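Local coordinates for Alr4995 protein (Nostoc sp., PDB 6LRF) that probably acts as a bifunctional enzyme, an arginine dihydrolase that breaks arginine down to ornithine and an ornithine cyclodeaminase that converts ornithine to proline, at residues Ile5-Cys10 / Asn219-Glu224; Gly43-Leu48 / Ala52-Val57; Glu99-Asn104 / Leu265-Thr270. All coordinates share one frame; numbering follows the deposited sequence.

Close to the N terminus, strand 6-9 becomes the middle strand of a small mixed sheet. The chain then runs through helix 34-49 and turns back after a few residues to lay strand 53-56 beside strand 6-9, with contact 2 closing the short loop between the helix and strand 53-56. Further on comes helix 93-103, one half of contact 3. Contact 1 closes the long loop from 5-10 to 219-224, inside which contact 2 is nested. Contact 3 crosses contact 1, since 99-104 lies within that loop and 265-270 beyond it. Strand 267-268 completes the sheet on the other edge of strand 6-9, and the three contacts join it to two helices and a second small sheet.

Contact 1 of 3, residues Ile5-Cys10 / Asn219-Glu224; sequences IRFLMC and NTVNVE
Phe7 reaches across from strand 6-9 and sets the far end of its ring against Val221 and Val223, two side chains of the short strand 221-223. The first contact is with a single methyl: CE1 of Phe7 lies 4.0 Å from CG1 of Val221, and CZ is almost as near to that methyl. The methyl approaches the ring obliquely, and so does CG2 of Val223, 4.4 Å from CZ of Phe7. Between the two valines the backbone itself comes up to the ring, with O of Asn222 4.2 Å from CZ of Phe7 at the ring edge. With CG anti to its own carbonyl carbon (chi1 -69°), Phe7 projects from its strand to meet Val221, whose side chain comes from the opposite direction.

One shell out, Asn222 ties down the end of the valine strand. Its ND2 donates chiefly to O of Ile226 and additionally to O of Glu224, at 2.9 Å through a bent bond of 137° that arrives well above the carbonyl plane, while its OD1 accepts from N of Ala177. Bonds on both ends of the amide fix its rotation at the turn into strand 226-229.

The two strands run roughly antiparallel, at 156°, yet their axes stay 10.6 Å apart, so they belong to separate sheets that meet through side chains. Strand 6-9 is the middle of one sheet, bonded to 53-56 and 267-268; strand 221-223 is an edge of the other, next to 226-229. Leu48 of helix 34-49 touches both Phe7 and Val223, packing the helix against the two sheets.

Contact 2 of 3, residues Gly43-Leu48 / Ala52-Val57; sequences GLYQIL and AIVDLV
Tyr45 lays the CE1 side of its ring against Val54, with CG1 of Val54 in the ring plane at the edge and 3.6 Å from CE1 of Tyr45. The same ring carbon is 3.9 Å from CD2 of Leu56, which comes in obliquely, the two side chains crossing at about a right angle. Leu56 uses both branches, because its CD1 lies 4.0 Å from the phenol OH of Tyr45. The tyrosine gets there from the flank of its helix: with CG anti to the backbone N (chi1 -178°) the ring extends from the helix toward the strand and spans two residues, 54 and 56, on the strand face turned to the helix.

Val54 sits between two helix residues one turn apart and gives each a different methyl. CG1 goes to Tyr45, while CG2 meets Leu48 at 4.1 Å from its CG, the leucine crossing the valine at about a right angle. Where the chain turns back, CB of Ala52 packs 3.8 Å from O of Leu48, at the point where the two backbones come closest.

The polar end of the tyrosine faces a water that donates to O of Val54 at 2.8 Å. The separation of this water from OH of Tyr45 is too short to be trusted in detail.

Trp41, one turn earlier, stacks on the Tyr45 ring and also touches Leu56, so the packing continues back along the helix. Strand 6-9 leads into helix 34-49, and the helix into strand 53-56, which lies parallel to 6-9 in the sheet: a beta-alpha-beta crossover. Leu44 packs on Met9 and Leu48 on Phe7 of strand 6-9, and both leucines also touch Ile228 of strand 226-229.

Contact 3 of 3, residues Glu99-Asn104 / Leu265-Thr270; sequences EWFEGN and LTLRVT
Apolar contacts between Phe101 and Leu267 and between Trp100 and Val269 carry this meeting of helix 93-103 with the edge strand 267-268 and the residue that follows it. CD2 of Leu267 lies at the edge of the Phe101 ring, near its plane and 3.7 Å from CZ, the two side chains coming from opposite directions. Trp100 brings the six-membered end of its indole: CH2 is 3.9 Å from CG1 of Val269, and CZ3 scarcely farther, with the methyl approaching obliquely. The two aromatics leave the helix differently, CG of Trp100 anti to the backbone N and that of Phe101 anti to the carbonyl carbon; these adjacent helix residues reach Val269 just past the strand's end and Leu267 on the strand.

Hydrogen bonds hold side chains within each segment. ND2 of Asn104 donates to O of Trp100 at 3.0 Å and 156°, and in doing so lies over the centre of the indole, 3.3 Å above its plane; the amide thus covers one face of the ring at the C-terminal end of the helix. On the other segment, NE of Arg268 gives O of Thr270 a nearly straight bond of 2.9 Å and 172°, close to the guanidinium plane. Backbone bonds join Leu267 to Leu8 and Val269 to Arg6 of strand 6-9.

Trp100 also packs on Leu8, whereas Phe101 reaches Val80, Leu82 and Val108. The helix therefore packs between the 6-9/267-268 side and strands 79-82 and 107-109, consistent with the alpha/beta propeller of the guanidino-group-modifying enzymes, in which small strand-and-helix units pack side by side around a centre.

Contact 1 of 3, residues Ile5-Cys10 / Asn219-Glu224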
# COMPACT_ATOMS: atom_id res chain seq x y z
N ILE B 5 -4.10 54.61 -35.63
CA ILE B 5 -4.83 53.54 -34.93
C ILE B 5 -5.66 54.06 -33.75
O ILE B 5 -5.19 54.90 -32.98
CB ILE B 5 -3.84 52.45 -34.44
CG1 ILE B 5 -3.05 51.88 -35.62
CG2 ILE B 5 -4.57 51.34 -33.70
CD1 ILE B 5 -1.97 50.89 -35.23
N ARG B 6 -6.89 53.57 -33.62
CA ARG B 6 -7.77 53.97 -32.52
C ARG B 6 -8.02 52.82 -31.54
O ARG B 6 -8.27 51.68 -31.95
CB ARG B 6 -9.12 54.47 -33.05
CG ARG B 6 -9.03 55.47 -34.20
CD ARG B 6 -10.43 55.91 -34.65
NE ARG B 6 -11.10 56.77 -33.68
CZ ARG B 6 -11.06 58.10 -33.71
NH1 ARG B 6 -10.36 58.73 -34.66
NH2 ARG B 6 -11.71 58.80 -32.79
N PHE B 7 -7.98 53.13 -30.25
CA PHE B 7 -8.36 52.20 -29.19
C PHE B 7 -9.52 52.77 -28.40
O PHE B 7 -9.60 53.98 -28.20
CB PHE B 7 -7.20 51.92 -28.23
CG PHE B 7 -6.09 51.13 -28.84
CD1 PHE B 7 -6.06 49.75 -28.72
CD2 PHE B 7 -5.07 51.78 -29.53
CE1 PHE B 7 -5.04 49.00 -29.29
CE2 PHE B 7 -4.03 51.04 -30.10
CZ PHE B 7 -4.01 49.65 -29.98
N LEU B 8 -10.41 51.89 -27.96
CA LEU B 8 -11.51 52.29 -27.09
C LEU B 8 -11.18 51.95 -25.65
O LEU B 8 -10.76 50.82 -25.37
CB LEU B 8 -12.78 51.57 -27.51
CG LEU B 8 -14.00 51.84 -26.65
CD1 LEU B 8 -14.36 53.30 -26.79
CD2 LEU B 8 -15.09 50.93 -27.12
N MSE B 9 -11.35 52.91 -24.74
CA MSE B 9 -11.18 52.65 -23.31
C MSE B 9 -12.35 53.19 -22.51
O MSE B 9 -13.29 53.74 -23.06
CB MSE B 9 -9.87 53.25 -22.79
CG MSE B 9 -8.64 52.67 -23.45
SE MSE B 9 -6.93 53.30 -22.70
CE MSE B 9 -7.08 52.59 -20.87
N CYS B 10 -12.30 53.01 -21.20
CA CYS B 10 -13.35 53.52 -20.35
C CYS B 10 -12.77 53.79 -18.98
O CYS B 10 -12.25 52.88 -18.32
CB CYS B 10 -14.52 52.54 -20.27
SG CYS B 10 -15.89 53.08 -19.24
N ASN B 219 -1.61 39.57 -21.54
CA ASN B 219 -2.59 40.65 -21.60
C ASN B 219 -1.91 41.97 -21.98
O ASN B 219 -1.89 42.94 -21.23
CB ASN B 219 -3.31 40.78 -20.26
CG ASN B 219 -4.73 41.23 -20.42
OD1 ASN B 219 -5.11 42.31 -19.92
ND2 ASN B 219 -5.54 40.42 -21.10
N THR B 220 -1.38 41.98 -23.20
CA THR B 220 -0.48 43.01 -23.67
C THR B 220 -1.07 43.78 -24.85
O THR B 220 -1.65 43.18 -25.76
CB THR B 220 0.85 42.39 -24.11
OG1 THR B 220 1.64 42.14 -22.94
CG2 THR B 220 1.61 43.30 -25.06
N VAL B 221 -0.93 45.11 -24.81
CA VAL B 221 -1.31 45.95 -25.93
C VAL B 221 -0.14 46.09 -26.88
O VAL B 221 0.98 46.39 -26.47
CB VAL B 221 -1.78 47.33 -25.45
CG1 VAL B 221 -2.21 48.19 -26.63
CG2 VAL B 221 -2.95 47.17 -24.49
N ASN B 222 -0.39 45.82 -28.16
CA ASN B 222 0.63 45.89 -29.19
C ASN B 222 0.35 47.06 -30.11
O ASN B 222 -0.70 47.11 -30.75
CB ASN B 222 0.68 44.58 -29.99
CG ASN B 222 1.84 44.53 -30.98
OD1 ASN B 222 1.72 43.94 -32.06
ND2 ASN B 222 2.97 45.13 -30.61
N VAL B 223 1.27 48.02 -30.14
CA VAL B 223 1.21 49.11 -31.11
C VAL B 223 2.47 49.05 -31.98
O VAL B 223 3.54 49.52 -31.59
CB VAL B 223 1.08 50.48 -30.43
CG1 VAL B 223 0.41 51.47 -31.37
CG2 VAL B 223 0.25 50.36 -29.16
N GLU B 224 2.31 48.47 -33.17
CA GLU B 224 3.42 48.03 -34.03
C GLU B 224 4.55 47.37 -33.24
O GLU B 224 4.46 46.20 -32.89
CB GLU B 224 3.97 49.19 -34.88
CG GLU B 224 5.16 48.84 -35.84
CD GLU B 224 5.13 47.40 -36.40
OE1 GLU B 224 4.09 46.98 -36.96
OE2 GLU B 224 6.17 46.69 -36.31

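Contact 2 of 3, residues Gly43-Leu48 / Ala52-Val57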
# COMPACT_ATOMS: atom_id res chain seq x y z
N GLY B 43 -2.05 56.09 -16.25
CA GLY B 43 -0.75 55.71 -16.75
C GLY B 43 -0.83 54.98 -18.09
O GLY B 43 -0.09 55.30 -19.03
N LEU B 44 -1.73 54.01 -18.16
CA LEU B 44 -1.99 53.28 -19.41
C LEU B 44 -2.53 54.21 -20.49
O LEU B 44 -2.02 54.26 -21.63
CB LEU B 44 -2.98 52.14 -19.16
CG LEU B 44 -3.40 51.35 -20.39
CD1 LEU B 44 -2.16 50.79 -21.09
CD2 LEU B 44 -4.36 50.25 -20.00
N TYR B 45 -3.57 54.94 -20.12
CA TYR B 45 -4.20 55.93 -20.96
C TYR B 45 -3.16 56.89 -21.55
O TYR B 45 -3.10 57.08 -22.78
CB TYR B 45 -5.24 56.69 -20.15
CG TYR B 45 -6.01 57.73 -20.92
CD1 TYR B 45 -6.66 57.41 -22.10
CD2 TYR B 45 -6.09 59.04 -20.45
CE1 TYR B 45 -7.36 58.37 -22.81
CE2 TYR B 45 -6.79 60.00 -21.15
CZ TYR B 45 -7.42 59.66 -22.33
OH TYR B 45 -8.13 60.62 -23.02
N GLN B 46 -2.33 57.47 -20.69
CA GLN B 46 -1.33 58.44 -21.12
C GLN B 46 -0.32 57.81 -22.09
O GLN B 46 -0.01 58.40 -23.12
CB GLN B 46 -0.59 59.04 -19.91
CG GLN B 46 -1.44 59.92 -18.98
CD GLN B 46 -2.09 61.10 -19.68
OE1 GLN B 46 -1.51 61.69 -20.60
NE2 GLN B 46 -3.28 61.48 -19.22
N ILE B 47 0.19 56.62 -21.74
CA ILE B 47 1.16 55.93 -22.59
C ILE B 47 0.57 55.62 -23.97
O ILE B 47 1.22 55.86 -25.00
CB ILE B 47 1.65 54.62 -21.96
CG1 ILE B 47 2.47 54.90 -20.70
CG2 ILE B 47 2.49 53.85 -22.95
CD1 ILE B 47 2.79 53.66 -19.89
N LEU B 48 -0.65 55.10 -23.97
CA LEU B 48 -1.29 54.69 -25.21
C LEU B 48 -1.61 55.90 -26.09
O LEU B 48 -1.45 55.84 -27.31
CB LEU B 48 -2.57 53.88 -24.92
CG LEU B 48 -3.16 53.10 -26.10
CD1 LEU B 48 -2.10 52.23 -26.75
CD2 LEU B 48 -4.34 52.26 -25.65
N ALA B 52 -1.14 56.34 -30.17
CA ALA B 52 -2.39 56.09 -30.86
C ALA B 52 -3.51 57.01 -30.39
O ALA B 52 -3.36 57.75 -29.42
CB ALA B 52 -2.80 54.62 -30.68
N ILE B 53 -4.64 56.94 -31.09
CA ILE B 53 -5.85 57.67 -30.75
C ILE B 53 -6.68 56.86 -29.76
O ILE B 53 -6.83 55.65 -29.93
CB ILE B 53 -6.71 57.96 -32.02
CG1 ILE B 53 -5.88 58.69 -33.08
CG2 ILE B 53 -7.98 58.72 -31.67
CD1 ILE B 53 -6.57 58.74 -34.47
N VAL B 54 -7.22 57.51 -28.74
CA VAL B 54 -8.04 56.78 -27.77
C VAL B 54 -9.42 57.41 -27.61
O VAL B 54 -9.53 58.55 -27.17
CB VAL B 54 -7.36 56.69 -26.38
CG1 VAL B 54 -8.27 55.99 -25.37
CG2 VAL B 54 -6.01 55.99 -26.47
N ASP B 55 -10.46 56.67 -27.98
CA ASP B 55 -11.82 57.06 -27.68
C ASP B 55 -12.22 56.51 -26.33
O ASP B 55 -11.63 55.54 -25.85
CB ASP B 55 -12.79 56.55 -28.75
CG ASP B 55 -12.56 57.18 -30.11
OD1 ASP B 55 -12.14 58.37 -30.17
OD2 ASP B 55 -12.80 56.49 -31.12
N LEU B 56 -13.23 57.13 -25.73
CA LEU B 56 -13.69 56.72 -24.42
C LEU B 56 -15.19 56.46 -24.44
O LEU B 56 -15.92 57.19 -25.09
CB LEU B 56 -13.35 57.78 -23.37
CG LEU B 56 -11.88 58.19 -23.21
CD1 LEU B 56 -11.78 59.29 -22.17
CD2 LEU B 56 -11.01 57.00 -22.80
N VAL B 57 -15.62 55.41 -23.74
CA VAL B 57 -17.03 55.15 -23.45
C VAL B 57 -17.40 55.96 -22.22
O VAL B 57 -16.56 56.17 -21.36
CB VAL B 57 -17.32 53.65 -23.13
CG1 VAL B 57 -18.82 53.41 -22.90
CG2 VAL B 57 -16.78 52.73 -24.21
O HOH W 1 -9.23 60.41 -25.16

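Contact 3 of 3, residues Glu99-Asn104 / Leu265-Thr270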
# COMPACT_ATOMS: atom_id res chain seq x y z
N GLU B 99 -24.34 51.14 -27.94
CA GLU B 99 -24.51 52.57 -28.23
C GLU B 99 -23.23 53.16 -28.79
O GLU B 99 -23.26 53.89 -29.77
CB GLU B 99 -24.93 53.34 -26.98
CG GLU B 99 -25.29 54.79 -27.27
CD GLU B 99 -25.68 55.55 -26.01
OE1 GLU B 99 -24.80 55.72 -25.13
OE2 GLU B 99 -26.88 55.94 -25.89
N TRP B 100 -22.10 52.86 -28.16
CA TRP B 100 -20.85 53.40 -28.67
C TRP B 100 -20.60 52.90 -30.10
O TRP B 100 -20.24 53.69 -30.98
CB TRP B 100 -19.67 53.04 -27.77
CG TRP B 100 -18.44 53.78 -28.22
CD1 TRP B 100 -17.99 55.01 -27.78
CD2 TRP B 100 -17.52 53.36 -29.24
NE1 TRP B 100 -16.85 55.36 -28.45
CE2 TRP B 100 -16.53 54.38 -29.35
CE3 TRP B 100 -17.43 52.24 -30.07
CZ2 TRP B 100 -15.48 54.29 -30.26
CZ3 TRP B 100 -16.37 52.16 -30.97
CH2 TRP B 100 -15.41 53.18 -31.05
N PHE B 101 -20.78 51.61 -30.34
CA PHE B 101 -20.45 51.05 -31.65
C PHE B 101 -21.31 51.68 -32.75
O PHE B 101 -20.78 52.11 -33.78
CB PHE B 101 -20.63 49.52 -31.66
CG PHE B 101 -19.50 48.77 -30.99
CD1 PHE B 101 -18.18 49.01 -31.34
CD2 PHE B 101 -19.77 47.82 -30.01
CE1 PHE B 101 -17.14 48.33 -30.74
CE2 PHE B 101 -18.73 47.12 -29.39
CZ PHE B 101 -17.42 47.38 -29.76
N GLU B 102 -22.62 51.73 -32.51
CA GLU B 102 -23.54 52.26 -33.51
C GLU B 102 -23.31 53.75 -33.76
O GLU B 102 -23.34 54.20 -34.90
CB GLU B 102 -24.98 51.96 -33.10
CG GLU B 102 -25.32 50.50 -33.38
CD GLU B 102 -26.76 50.12 -33.09
OE1 GLU B 102 -27.41 50.76 -32.24
OE2 GLU B 102 -27.23 49.15 -33.73
N GLY B 103 -23.01 54.50 -32.70
CA GLY B 103 -22.70 55.92 -32.84
C GLY B 103 -21.35 56.17 -33.48
O GLY B 103 -21.00 57.31 -33.78
N ASN B 104 -20.57 55.12 -33.69
CA ASN B 104 -19.31 55.28 -34.39
C ASN B 104 -19.30 54.54 -35.72
O ASN B 104 -18.23 54.22 -36.24
CB ASN B 104 -18.15 54.83 -33.51
CG ASN B 104 -17.73 55.92 -32.52
OD1 ASN B 104 -16.75 56.63 -32.74
ND2 ASN B 104 -18.48 56.04 -31.43
N LEU B 265 -8.25 46.32 -20.77
CA LEU B 265 -8.70 47.69 -20.59
C LEU B 265 -8.84 48.45 -21.92
O LEU B 265 -9.26 49.61 -21.94
CB LEU B 265 -7.74 48.42 -19.65
CG LEU B 265 -7.87 48.00 -18.18
CD1 LEU B 265 -6.71 48.55 -17.33
CD2 LEU B 265 -9.22 48.42 -17.62
N THR B 266 -8.49 47.78 -23.02
CA THR B 266 -8.46 48.39 -24.35
C THR B 266 -9.20 47.55 -25.39
O THR B 266 -9.28 46.32 -25.28
CB THR B 266 -7.00 48.59 -24.88
OG1 THR B 266 -6.43 47.32 -25.23
CG2 THR B 266 -6.11 49.29 -23.85
N LEU B 267 -9.71 48.21 -26.42
CA LEU B 267 -10.24 47.52 -27.59
C LEU B 267 -9.74 48.24 -28.84
O LEU B 267 -9.98 49.44 -29.01
CB LEU B 267 -11.76 47.47 -27.54
CG LEU B 267 -12.47 46.84 -28.73
CD1 LEU B 267 -12.12 45.37 -28.88
CD2 LEU B 267 -13.96 47.02 -28.59
N ARG B 268 -9.02 47.54 -29.70
CA ARG B 268 -8.59 48.13 -30.96
C ARG B 268 -9.76 48.20 -31.94
O ARG B 268 -10.30 47.17 -32.34
CB ARG B 268 -7.43 47.33 -31.56
CG ARG B 268 -6.99 47.80 -32.94
CD ARG B 268 -5.56 47.40 -33.25
NE ARG B 268 -5.17 47.77 -34.61
CZ ARG B 268 -3.92 47.91 -35.02
NH1 ARG B 268 -2.92 47.71 -34.16
NH2 ARG B 268 -3.65 48.26 -36.27
N VAL B 269 -10.18 49.40 -32.31
CA VAL B 269 -11.36 49.53 -33.15
C VAL B 269 -10.98 49.81 -34.61
O VAL B 269 -11.85 49.93 -35.49
CB VAL B 269 -12.30 50.61 -32.61
CG1 VAL B 269 -12.98 50.11 -31.36
CG2 VAL B 269 -11.52 51.89 -32.31
N THR B 270 -9.67 49.89 -34.86
CA THR B 270 -9.09 50.02 -36.20
C THR B 270 -8.46 48.71 -36.65
O THR B 270 -7.27 48.49 -36.44
CB THR B 270 -8.01 51.14 -36.25
OG1 THR B 270 -8.63 52.40 -35.97
CG2 THR B 270 -7.34 51.21 -37.62